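Local coordinates for protein glycoside Hydrolase (Bacteroides plebeius, PDB 5T3B) that probably hydrolyses glycosidic bonds in polysaccharides, like the beta-agarases of glycoside hydrolase family 50, at residues P64-Y69 against I476-K481; D222-W227 against Y315-N320; F422-L427 against S466-N471. One frame throughout, in Å; residues are numbered along the deposited sequence. Where two conformers were deposited one is given.

Contact 1: P64-Y69 against I476-K481; sequences PYLVGY and IDYFDK
Tyr-478, its CG anti to the backbone N (chi1 162°), reaches out from the last turns of helix 472-480 and settles into the bend of the 64-69 loop. Its OH donates to Val-67 O over 2.7 Å, approaching from above the carbonyl plane, 36° out of it. Against one face of the same ring sits Tyr-69 CB, 3.8 Å from CE1 of Tyr-478 and shifted toward the rim, a CH-pi contact. Beyond CB, the edge of the Tyr-69 ring turns toward the Tyr-478 face in an edge-to-face pair, planes at 61°. Leu-66 CD1 adds an apolar touch, 4.0 Å from CE2 of Tyr-478. Residues 64-69 end in a type II beta turn from Leu-66 to Tyr-69, with Gly-68 at its third position, where the positive phi suits a residue lacking a side chain; Gly-68 O comes within 3.5 Å of CE1 of Tyr-478. Outward from this shell, Tyr-69 OH is hydrogen-bonded to Asn-474, one turn earlier on the helix of Tyr-478, and Leu-66 and Tyr-69 both lean on Leu-475. Val-67 pairs through its backbone with Gln-39, tying the turn to strand 39-48, and Lys-38 makes a cation-pi contact with the Tyr-478 ring.

Contact 2: D222-W227 against Y315-N320; sequences DGWDEW and YSAIKN
Ala-317 presses its CB against two consecutive side chains of helix 224-232, and the smallness of that methyl is what lets the backbones come together: the CA atoms of Asp-225 and Ala-317 are only 5.0 Å apart. The first is Trp-224. With CG anti to the backbone N (chi1 166°), its indole swings out alongside helix 300-324, bringing NE1 to 3.2 Å from Ala-317 CB, with CD1 and CE2 somewhat farther away. The methyl meets the five-membered part of the indole obliquely, while the benzo part carries CZ2 toward Ile-318 CD1, at a looser 4.3 Å. The rotation of the indole is further fixed by a hydrogen bond from NE1 to Lys-313 O, one turn back from Ala-317 on the same helix, and by an edge-to-face pairing with Phe-199. The second is Asp-225. Its CG lies anti to the carbonyl carbon (chi1 -74°), which folds the carboxylate back along the helix and sets OD1 3.5 Å from Ala-317 CB. Between 222-227 and 315-320 themselves no direct hydrogen bond forms; a water donates to both Asp-225 O and Ala-317 O, each at 2.8 Å, and so stitches the two helix backbones together. Gly-223 occupies the N-cap position of helix 224-232, its positive phi being one that a side chain would make strained. Close helix packing centred on an alanine joins helix 224-232 to the longer helix 300-324, consistent with the helical outer layer of the (beta/alpha)8 barrel known for family 50 and its clan.

Contact 3: F422-L427 against S466-N471; sequences FTLGLL and SDINWN
Ile-468 is the one residue of 466-471 that enters the face of helix 412-427, and three side chains there receive it: Thr-423, Leu-424 and Leu-427. The tight part lies at Thr-423. With OG1 placed between the backbone N and the carbonyl carbon (chi1 60°), the hydroxyl oxygen stands 3.4 Å from Ile-468 CG2 and 3.7 Å from Ile-468 CG1, so it fits against the fork of the beta-branched side chain. The longer branch of Ile-468 then continues to Leu-424, where CD1 lies 3.9 Å from the leucine CG and about as far from its CD2. On the other side the fit slackens: Leu-427 CD1 comes no closer than 4.5 Å to Ile-468 CG2. This looser side is still buried, for Leu-427 also packs on Val-472, Leu-475 and Ile-476 of helix 472-480, and on Trp-435 of strand 432-437. Replacing Ile-468 by an alanine would probably leave Thr-423 and Leu-424 without their partner and open a gap between the two helices. Nearby, Asn-469 OD1 accepts a hydrogen bond from Tyr-419 OH, and its ND2 bonds to Ile-159 O, so the polar ties of helix 459-469 run beside the isoleucine and not through it. The Thr-423 hydroxyl, too, is committed to Tyr-419 O within its own helix. With that polar atom already satisfied and no hydrogen bond crossing between the segments, the contact appears to rest on shape and on the burial of hydrocarbon.

Contacts 1 and 3 form one neighbourhood, their centres about 11 Å apart, whereas contact 2 lies across the centre of the chain, its centre about 43 Å from that of contact 1 and about 37 Å from that of contact 3. Helices 459-469 and 472-480 follow each other directly, and Phe-479 of the second packs on Leu-427 of contact 3. Contact 1 brings the loop after strand 56-60 to the chain's last helix; between its segments the chain first makes contact 2, then contact 3. The early and late parts of the chain are thus fastened together on one side of the molecule, while contact 2 joins helices independently on the other.

Contact 1: P64-Y69 against I476-K481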
loop_
_atom_site.group_PDB
_atom_site.type_symbol
_atom_site.label_atom_id
_atom_site.label_comp_id
_atom_site.label_asym_id
_atom_site.label_seq_id
_atom_site.Cartn_x
_atom_site.Cartn_y
_atom_site.Cartn_z
ATOM N N PRO A 64 11.539 3.574 21.541
ATOM C CA PRO A 64 12.359 3.659 22.759
ATOM C C PRO A 64 11.898 2.781 23.902
ATOM O O PRO A 64 12.678 2.544 24.824
ATOM C CB PRO A 64 12.214 5.137 23.119
ATOM C CG PRO A 64 11.975 5.830 21.842
ATOM C CD PRO A 64 11.080 4.918 21.123
ATOM N N TYR A 65 10.653 2.294 23.861
ATOM C CA TYR A 65 10.050 1.607 24.985
ATOM C C TYR A 65 9.740 0.154 24.713
ATOM O O TYR A 65 8.943 -0.476 25.401
ATOM C CB TYR A 65 8.811 2.408 25.442
ATOM C CG TYR A 65 9.145 3.800 26.010
ATOM C CD1 TYR A 65 10.321 4.044 26.693
ATOM C CD2 TYR A 65 8.251 4.860 25.832
ATOM C CE1 TYR A 65 10.609 5.291 27.218
ATOM C CE2 TYR A 65 8.510 6.093 26.386
ATOM C CZ TYR A 65 9.697 6.303 27.089
ATOM O OH TYR A 65 9.925 7.524 27.650
ATOM N N LEU A 66 10.357 -0.387 23.676
ATOM C CA LEU A 66 10.334 -1.829 23.449
ATOM C C LEU A 66 11.249 -2.548 24.377
ATOM O O LEU A 66 12.406 -2.219 24.475
ATOM C CB LEU A 66 10.963 -2.119 22.144
ATOM C CG LEU A 66 10.240 -1.750 21.018
ATOM C CD1 LEU A 66 10.787 -2.519 19.727
ATOM C CD2 LEU A 66 8.773 -2.020 21.112
ATOM N N VAL A 67 10.710 -3.490 25.142
ATOM C CA VAL A 67 11.550 -4.192 26.128
ATOM C C VAL A 67 12.447 -5.205 25.404
ATOM O O VAL A 67 11.950 -6.047 24.636
ATOM C CB VAL A 67 10.665 -4.904 27.203
ATOM C CG1 VAL A 67 11.501 -5.781 28.137
ATOM C CG2 VAL A 67 9.835 -3.871 27.977
ATOM N N GLY A 68 13.746 -5.129 25.633
ATOM C CA GLY A 68 14.674 -6.072 25.055
ATOM C C GLY A 68 15.249 -5.606 23.747
ATOM O O GLY A 68 15.949 -6.390 23.122
ATOM N N TYR A 69 14.921 -4.393 23.290
ATOM C CA TYR A 69 15.464 -3.847 22.058
ATOM C C TYR A 69 16.026 -2.487 22.377
ATOM O O TYR A 69 15.325 -1.669 22.999
ATOM C CB TYR A 69 14.383 -3.688 21.002
ATOM C CG TYR A 69 14.963 -3.088 19.750
ATOM C CD1 TYR A 69 15.677 -3.834 18.863
ATOM C CD2 TYR A 69 14.835 -1.738 19.493
ATOM C CE1 TYR A 69 16.292 -3.258 17.768
ATOM C CE2 TYR A 69 15.454 -1.134 18.399
ATOM C CZ TYR A 69 16.173 -1.865 17.535
ATOM O OH TYR A 69 16.818 -1.263 16.490
ATOM N N ILE A 476 13.260 -6.767 12.690
ATOM C CA ILE A 476 12.777 -8.060 12.217
ATOM C C ILE A 476 13.530 -9.185 12.931
ATOM O O ILE A 476 12.932 -10.179 13.308
ATOM C CB ILE A 476 12.791 -8.123 10.685
ATOM C CG1 ILE A 476 11.629 -7.274 10.176
ATOM C CG2 ILE A 476 12.729 -9.577 10.193
ATOM C CD1 ILE A 476 11.749 -6.969 8.706
ATOM N N ASP A 477 14.835 -9.055 13.017
ATOM C CA ASP A 477 15.630 -10.089 13.712
ATOM C C ASP A 477 15.132 -10.234 15.154
ATOM O O ASP A 477 15.003 -11.356 15.670
ATOM C CB ASP A 477 17.111 -9.776 13.714
ATOM C CG ASP A 477 17.753 -9.936 12.374
ATOM O OD1 ASP A 477 17.262 -10.681 11.518
ATOM O OD2 ASP A 477 18.786 -9.255 12.177
ATOM N N TYR A 478 14.924 -9.116 15.835
ATOM C CA TYR A 478 14.394 -9.105 17.220
ATOM C C TYR A 478 13.037 -9.774 17.333
ATOM O O TYR A 478 12.820 -10.621 18.183
ATOM C CB TYR A 478 14.365 -7.660 17.727
ATOM C CG TYR A 478 13.494 -7.379 18.903
ATOM C CD1 TYR A 478 13.922 -7.595 20.182
ATOM C CD2 TYR A 478 12.233 -6.845 18.764
ATOM C CE1 TYR A 478 13.112 -7.281 21.258
ATOM C CE2 TYR A 478 11.434 -6.503 19.802
ATOM C CZ TYR A 478 11.839 -6.734 21.088
ATOM O OH TYR A 478 11.028 -6.392 22.135
ATOM N N PHE A 479 12.142 -9.465 16.406
ATOM C CA PHE A 479 10.817 -10.069 16.457
ATOM C C PHE A 479 10.810 -11.576 16.135
ATOM O O PHE A 479 10.020 -12.324 16.669
ATOM C CB PHE A 479 9.825 -9.355 15.595
ATOM C CG PHE A 479 9.386 -8.003 16.168
ATOM C CD1 PHE A 479 8.807 -7.907 17.411
ATOM C CD2 PHE A 479 9.504 -6.845 15.417
ATOM C CE1 PHE A 479 8.360 -6.721 17.911
ATOM C CE2 PHE A 479 9.081 -5.627 15.914
ATOM C CZ PHE A 479 8.457 -5.580 17.142
ATOM N N ASP A 480 11.672 -11.980 15.222
ATOM C CA ASP A 480 11.630 -13.330 14.678
ATOM C C ASP A 480 12.505 -14.304 15.454
ATOM O O ASP A 480 12.381 -15.536 15.204
ATOM C CB ASP A 480 12.097 -13.325 13.208
ATOM C CG ASP A 480 11.044 -12.753 12.213
ATOM O OD1 ASP A 480 9.978 -12.258 12.663
ATOM O OD2 ASP A 480 11.318 -12.805 10.969
ATOM N N LYS A 481 13.410 -13.829 16.331
ATOM C CA LYS A 481 14.439 -14.703 17.018
ATOM C C LYS A 481 13.789 -15.798 17.901
ATOM O O LYS A 481 12.750 -15.496 18.512
ATOM C CB LYS A 481 15.366 -13.813 17.911
#

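Contact 2: D222-W227 against Y315-N320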
loop_
_atom_site.group_PDB
_atom_site.type_symbol
_atom_site.label_atom_id
_atom_site.label_comp_id
_atom_site.label_asym_id
_atom_site.label_seq_id
_atom_site.Cartn_x
_atom_site.Cartn_y
_atom_site.Cartn_z
ATOM N N ASP A 222 -17.653 -8.991 -22.195
ATOM C CA ASP A 222 -16.885 -9.598 -23.256
ATOM C C ASP A 222 -15.548 -8.843 -23.428
ATOM O O ASP A 222 -15.518 -7.626 -23.478
ATOM C CB ASP A 222 -17.647 -9.570 -24.560
ATOM C CG ASP A 222 -18.771 -10.661 -24.623
ATOM O OD1 ASP A 222 -19.013 -11.433 -23.659
ATOM O OD2 ASP A 222 -19.392 -10.786 -25.670
ATOM N N GLY A 223 -14.457 -9.612 -23.513
ATOM C CA GLY A 223 -13.182 -9.062 -23.890
ATOM C C GLY A 223 -12.268 -8.619 -22.749
ATOM O O GLY A 223 -11.171 -8.154 -23.012
ATOM N N TRP A 224 -12.713 -8.811 -21.504
ATOM C CA TRP A 224 -11.916 -8.365 -20.331
ATOM C C TRP A 224 -10.510 -9.021 -20.350
ATOM O O TRP A 224 -9.497 -8.322 -20.253
ATOM C CB TRP A 224 -12.671 -8.637 -19.051
ATOM C CG TRP A 224 -11.869 -8.546 -17.826
ATOM C CD1 TRP A 224 -11.573 -9.572 -17.000
ATOM C CD2 TRP A 224 -11.205 -7.387 -17.242
ATOM N NE1 TRP A 224 -10.818 -9.161 -15.937
ATOM C CE2 TRP A 224 -10.559 -7.823 -16.074
ATOM C CE3 TRP A 224 -11.120 -6.053 -17.588
ATOM C CZ2 TRP A 224 -9.815 -6.953 -15.273
ATOM C CZ3 TRP A 224 -10.400 -5.205 -16.792
ATOM C CH2 TRP A 224 -9.759 -5.661 -15.666
ATOM N N ASP A 225 -10.480 -10.361 -20.436
ATOM C CA ASP A 225 -9.185 -11.032 -20.334
ATOM C C ASP A 225 -8.244 -10.606 -21.478
ATOM O O ASP A 225 -7.053 -10.357 -21.254
ATOM C CB ASP A 225 -9.323 -12.551 -20.399
ATOM C CG ASP A 225 -9.877 -13.216 -19.180
ATOM O OD1 ASP A 225 -10.163 -12.611 -18.203
ATOM O OD2 ASP A 225 -10.190 -14.465 -19.262
ATOM N N GLU A 226 -8.785 -10.549 -22.689
ATOM C CA GLU A 226 -7.995 -10.156 -23.806
ATOM C C GLU A 226 -7.505 -8.704 -23.759
ATOM O O GLU A 226 -6.381 -8.375 -24.151
ATOM C CB GLU A 226 -8.718 -10.398 -25.136
ATOM C CG GLU A 226 -7.919 -10.082 -26.382
ATOM C CD GLU A 226 -6.507 -10.708 -26.480
ATOM O OE1 GLU A 226 -6.286 -11.884 -26.038
ATOM O OE2 GLU A 226 -5.600 -9.951 -26.983
ATOM N N TRP A 227 -8.392 -7.834 -23.291
ATOM C CA TRP A 227 -8.064 -6.443 -23.176
ATOM C C TRP A 227 -6.875 -6.269 -22.177
ATOM O O TRP A 227 -5.936 -5.516 -22.438
ATOM C CB TRP A 227 -9.265 -5.583 -22.734
ATOM C CG TRP A 227 -8.862 -4.164 -22.507
ATOM C CD1 TRP A 227 -8.778 -3.190 -23.432
ATOM C CD2 TRP A 227 -8.374 -3.604 -21.315
ATOM N NE1 TRP A 227 -8.302 -2.041 -22.885
ATOM C CE2 TRP A 227 -8.018 -2.289 -21.586
ATOM C CE3 TRP A 227 -8.208 -4.082 -20.029
ATOM C CZ2 TRP A 227 -7.447 -1.445 -20.598
ATOM C CZ3 TRP A 227 -7.648 -3.237 -19.051
ATOM C CH2 TRP A 227 -7.257 -1.961 -19.360
ATOM N N TYR A 315 -8.141 -10.331 -10.803
ATOM C CA TYR A 315 -6.729 -10.541 -10.582
ATOM C C TYR A 315 -6.124 -11.556 -11.546
ATOM O O TYR A 315 -4.979 -11.366 -11.992
ATOM C CB TYR A 315 -6.479 -10.975 -9.143
ATOM C CG TYR A 315 -6.701 -9.914 -8.066
ATOM C CD1 TYR A 315 -6.124 -8.639 -8.152
ATOM C CD2 TYR A 315 -7.473 -10.206 -6.965
ATOM C CE1 TYR A 315 -6.272 -7.755 -7.109
ATOM C CE2 TYR A 315 -7.609 -9.316 -5.928
ATOM C CZ TYR A 315 -7.023 -8.085 -6.020
ATOM O OH TYR A 315 -7.198 -7.180 -4.958
ATOM N N SER A 316 -6.863 -12.602 -11.888
ATOM C CA SER A 316 -6.309 -13.569 -12.768
ATOM C C SER A 316 -6.104 -13.025 -14.165
ATOM O O SER A 316 -5.083 -13.311 -14.813
ATOM C CB SER A 316 -7.176 -14.824 -12.759
ATOM O OG SER A 316 -8.453 -14.571 -13.388
ATOM N N ALA A 317 -7.018 -12.182 -14.641
ATOM C CA ALA A 317 -6.833 -11.579 -15.944
ATOM C C ALA A 317 -5.543 -10.760 -16.004
ATOM O O ALA A 317 -4.836 -10.753 -16.998
ATOM C CB ALA A 317 -8.002 -10.674 -16.303
ATOM N N ILE A 318 -5.275 -10.008 -14.934
ATOM C CA ILE A 318 -4.138 -9.130 -14.930
ATOM C C ILE A 318 -2.821 -9.927 -14.797
ATOM O O ILE A 318 -1.854 -9.697 -15.496
ATOM C CB ILE A 318 -4.330 -8.038 -13.879
ATOM C CG1 ILE A 318 -5.555 -7.178 -14.322
ATOM C CG2 ILE A 318 -3.055 -7.195 -13.770
ATOM C CD1 ILE A 318 -6.103 -6.280 -13.226
ATOM N N LYS A 319 -2.800 -10.898 -13.866
ATOM C CA LYS A 319 -1.633 -11.717 -13.748
ATOM C C LYS A 319 -1.344 -12.492 -15.054
ATOM O O LYS A 319 -0.187 -12.564 -15.506
ATOM C CB LYS A 319 -1.726 -12.664 -12.568
ATOM C CG LYS A 319 -0.491 -13.517 -12.334
ATOM C CD LYS A 319 0.786 -12.678 -12.095
ATOM C CE LYS A 319 1.931 -13.543 -11.595
ATOM N NZ LYS A 319 1.869 -13.671 -10.138
ATOM N N ASN A 320 -2.390 -13.050 -15.645
ATOM C CA ASN A 320 -2.215 -13.777 -16.933
ATOM C C ASN A 320 -1.727 -12.839 -18.036
ATOM O O ASN A 320 -0.967 -13.206 -18.890
ATOM C CB ASN A 320 -3.479 -14.529 -17.282
ATOM C CG ASN A 320 -3.688 -15.690 -16.323
ATOM O OD1 ASN A 320 -2.724 -16.280 -15.873
ATOM N ND2 ASN A 320 -4.925 -16.079 -16.063
HETATM O O HOH W 1 -5.634 -11.915 -19.374
HETATM O O HOH W 2 -10.414 -13.543 -15.868
#

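Contact 3: F422-L427 against S466-N471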
loop_
_atom_site.group_PDB
_atom_site.type_symbol
_atom_site.label_atom_id
_atom_site.label_comp_id
_atom_site.label_asym_id
_atom_site.label_seq_id
_atom_site.Cartn_x
_atom_site.Cartn_y
_atom_site.Cartn_z
ATOM N N PHE A 422 2.395 2.012 14.399
ATOM C CA PHE A 422 1.771 1.256 13.308
ATOM C C PHE A 422 2.828 0.382 12.633
ATOM O O PHE A 422 2.565 -0.825 12.368
ATOM C CB PHE A 422 1.083 2.213 12.304
ATOM C CG PHE A 422 -0.025 1.577 11.532
ATOM C CD1 PHE A 422 -1.265 1.437 12.113
ATOM C CD2 PHE A 422 0.166 1.083 10.271
ATOM C CE1 PHE A 422 -2.306 0.795 11.477
ATOM C CE2 PHE A 422 -0.887 0.441 9.616
ATOM C CZ PHE A 422 -2.102 0.314 10.202
ATOM N N THR A 423 3.998 0.930 12.352
ATOM C CA THR A 423 5.022 0.175 11.674
ATOM C C THR A 423 5.561 -0.965 12.532
ATOM O O THR A 423 5.847 -2.032 11.983
ATOM C CB THR A 423 6.137 1.079 11.174
ATOM O OG1 THR A 423 6.777 1.779 12.245
ATOM C CG2 THR A 423 5.621 2.020 10.086
ATOM N N LEU A 424 5.705 -0.778 13.839
ATOM C CA LEU A 424 6.117 -1.913 14.677
ATOM C C LEU A 424 5.117 -3.040 14.577
ATOM O O LEU A 424 5.507 -4.215 14.555
ATOM C CB LEU A 424 6.354 -1.478 16.112
ATOM C CG LEU A 424 7.580 -0.637 16.376
ATOM C CD1 LEU A 424 7.540 0.045 17.716
ATOM C CD2 LEU A 424 8.847 -1.461 16.235
ATOM N N GLY A 425 3.840 -2.700 14.554
ATOM C CA GLY A 425 2.829 -3.698 14.373
ATOM C C GLY A 425 2.958 -4.480 13.095
ATOM O O GLY A 425 2.751 -5.685 13.056
ATOM N N LEU A 426 3.292 -3.760 12.007
ATOM C CA LEU A 426 3.488 -4.384 10.685
ATOM C C LEU A 426 4.768 -5.231 10.681
ATOM O O LEU A 426 4.794 -6.281 10.029
ATOM C CB LEU A 426 3.544 -3.347 9.617
ATOM C CG LEU A 426 2.320 -2.541 9.371
ATOM C CD1 LEU A 426 2.493 -1.508 8.287
ATOM C CD2 LEU A 426 1.096 -3.437 9.104
ATOM N N LEU A 427 5.826 -4.786 11.355
ATOM C CA LEU A 427 7.084 -5.531 11.392
ATOM C C LEU A 427 6.889 -6.909 11.970
ATOM O O LEU A 427 7.644 -7.818 11.646
ATOM C CB LEU A 427 8.178 -4.740 12.091
ATOM C CG LEU A 427 8.732 -3.561 11.323
ATOM C CD1 LEU A 427 9.515 -2.629 12.249
ATOM C CD2 LEU A 427 9.530 -3.971 10.127
ATOM N N SER A 466 12.729 7.897 10.741
ATOM C CA SER A 466 14.117 7.451 10.493
ATOM C C SER A 466 14.465 6.355 11.483
ATOM O O SER A 466 15.104 5.349 11.131
ATOM C CB SER A 466 15.094 8.627 10.672
ATOM O OG SER A 466 14.908 9.640 9.709
ATOM N N ASP A 467 14.118 6.551 12.775
ATOM C CA ASP A 467 14.517 5.610 13.789
ATOM C C ASP A 467 13.967 4.198 13.488
ATOM O O ASP A 467 14.653 3.193 13.667
ATOM C CB ASP A 467 14.077 6.081 15.179
ATOM C CG ASP A 467 14.865 7.294 15.647
ATOM O OD1 ASP A 467 16.041 7.508 15.213
ATOM O OD2 ASP A 467 14.269 7.977 16.509
ATOM N N ILE A 468 12.716 4.140 12.992
ATOM C CA ILE A 468 12.181 2.858 12.517
ATOM C C ILE A 468 12.858 2.382 11.226
ATOM O O ILE A 468 13.347 1.258 11.114
ATOM C CB ILE A 468 10.649 2.918 12.321
ATOM C CG1 ILE A 468 9.936 3.144 13.640
ATOM C CG2 ILE A 468 10.122 1.725 11.506
ATOM C CD1 ILE A 468 9.823 1.883 14.459
ATOM N N ASN A 469 12.832 3.260 10.241
ATOM C CA ASN A 469 13.183 2.858 8.883
ATOM C C ASN A 469 14.616 2.390 8.786
ATOM O O ASN A 469 14.935 1.456 8.051
ATOM C CB ASN A 469 12.975 3.998 7.908
ATOM C CG ASN A 469 11.527 4.325 7.711
ATOM O OD1 ASN A 469 10.613 3.639 8.116
ATOM N ND2 ASN A 469 11.324 5.440 6.997
ATOM N N TRP A 470 15.500 3.038 9.556
ATOM C CA TRP A 470 16.909 2.614 9.553
ATOM C C TRP A 470 17.109 1.224 10.169
ATOM O O TRP A 470 18.113 0.577 9.934
ATOM C CB TRP A 470 17.736 3.553 10.410
ATOM C CG TRP A 470 17.892 4.950 9.924
ATOM C CD1 TRP A 470 17.679 5.452 8.669
ATOM C CD2 TRP A 470 18.341 6.058 10.720
ATOM N NE1 TRP A 470 17.999 6.777 8.638
ATOM C CE2 TRP A 470 18.391 7.189 9.884
ATOM C CE3 TRP A 470 18.680 6.195 12.083
ATOM C CZ2 TRP A 470 18.774 8.462 10.378
ATOM C CZ3 TRP A 470 19.026 7.442 12.557
ATOM C CH2 TRP A 470 19.067 8.543 11.734
ATOM N N ASN A 471 16.175 0.829 11.018
ATOM C CA ASN A 471 16.300 -0.331 11.899
ATOM C C ASN A 471 15.392 -1.515 11.528
ATOM O O ASN A 471 15.367 -2.504 12.261
ATOM C CB ASN A 471 16.091 0.093 13.373
ATOM C CG ASN A 471 17.242 0.898 13.848
ATOM O OD1 ASN A 471 17.219 2.161 13.938
ATOM N ND2 ASN A 471 18.321 0.234 14.007
#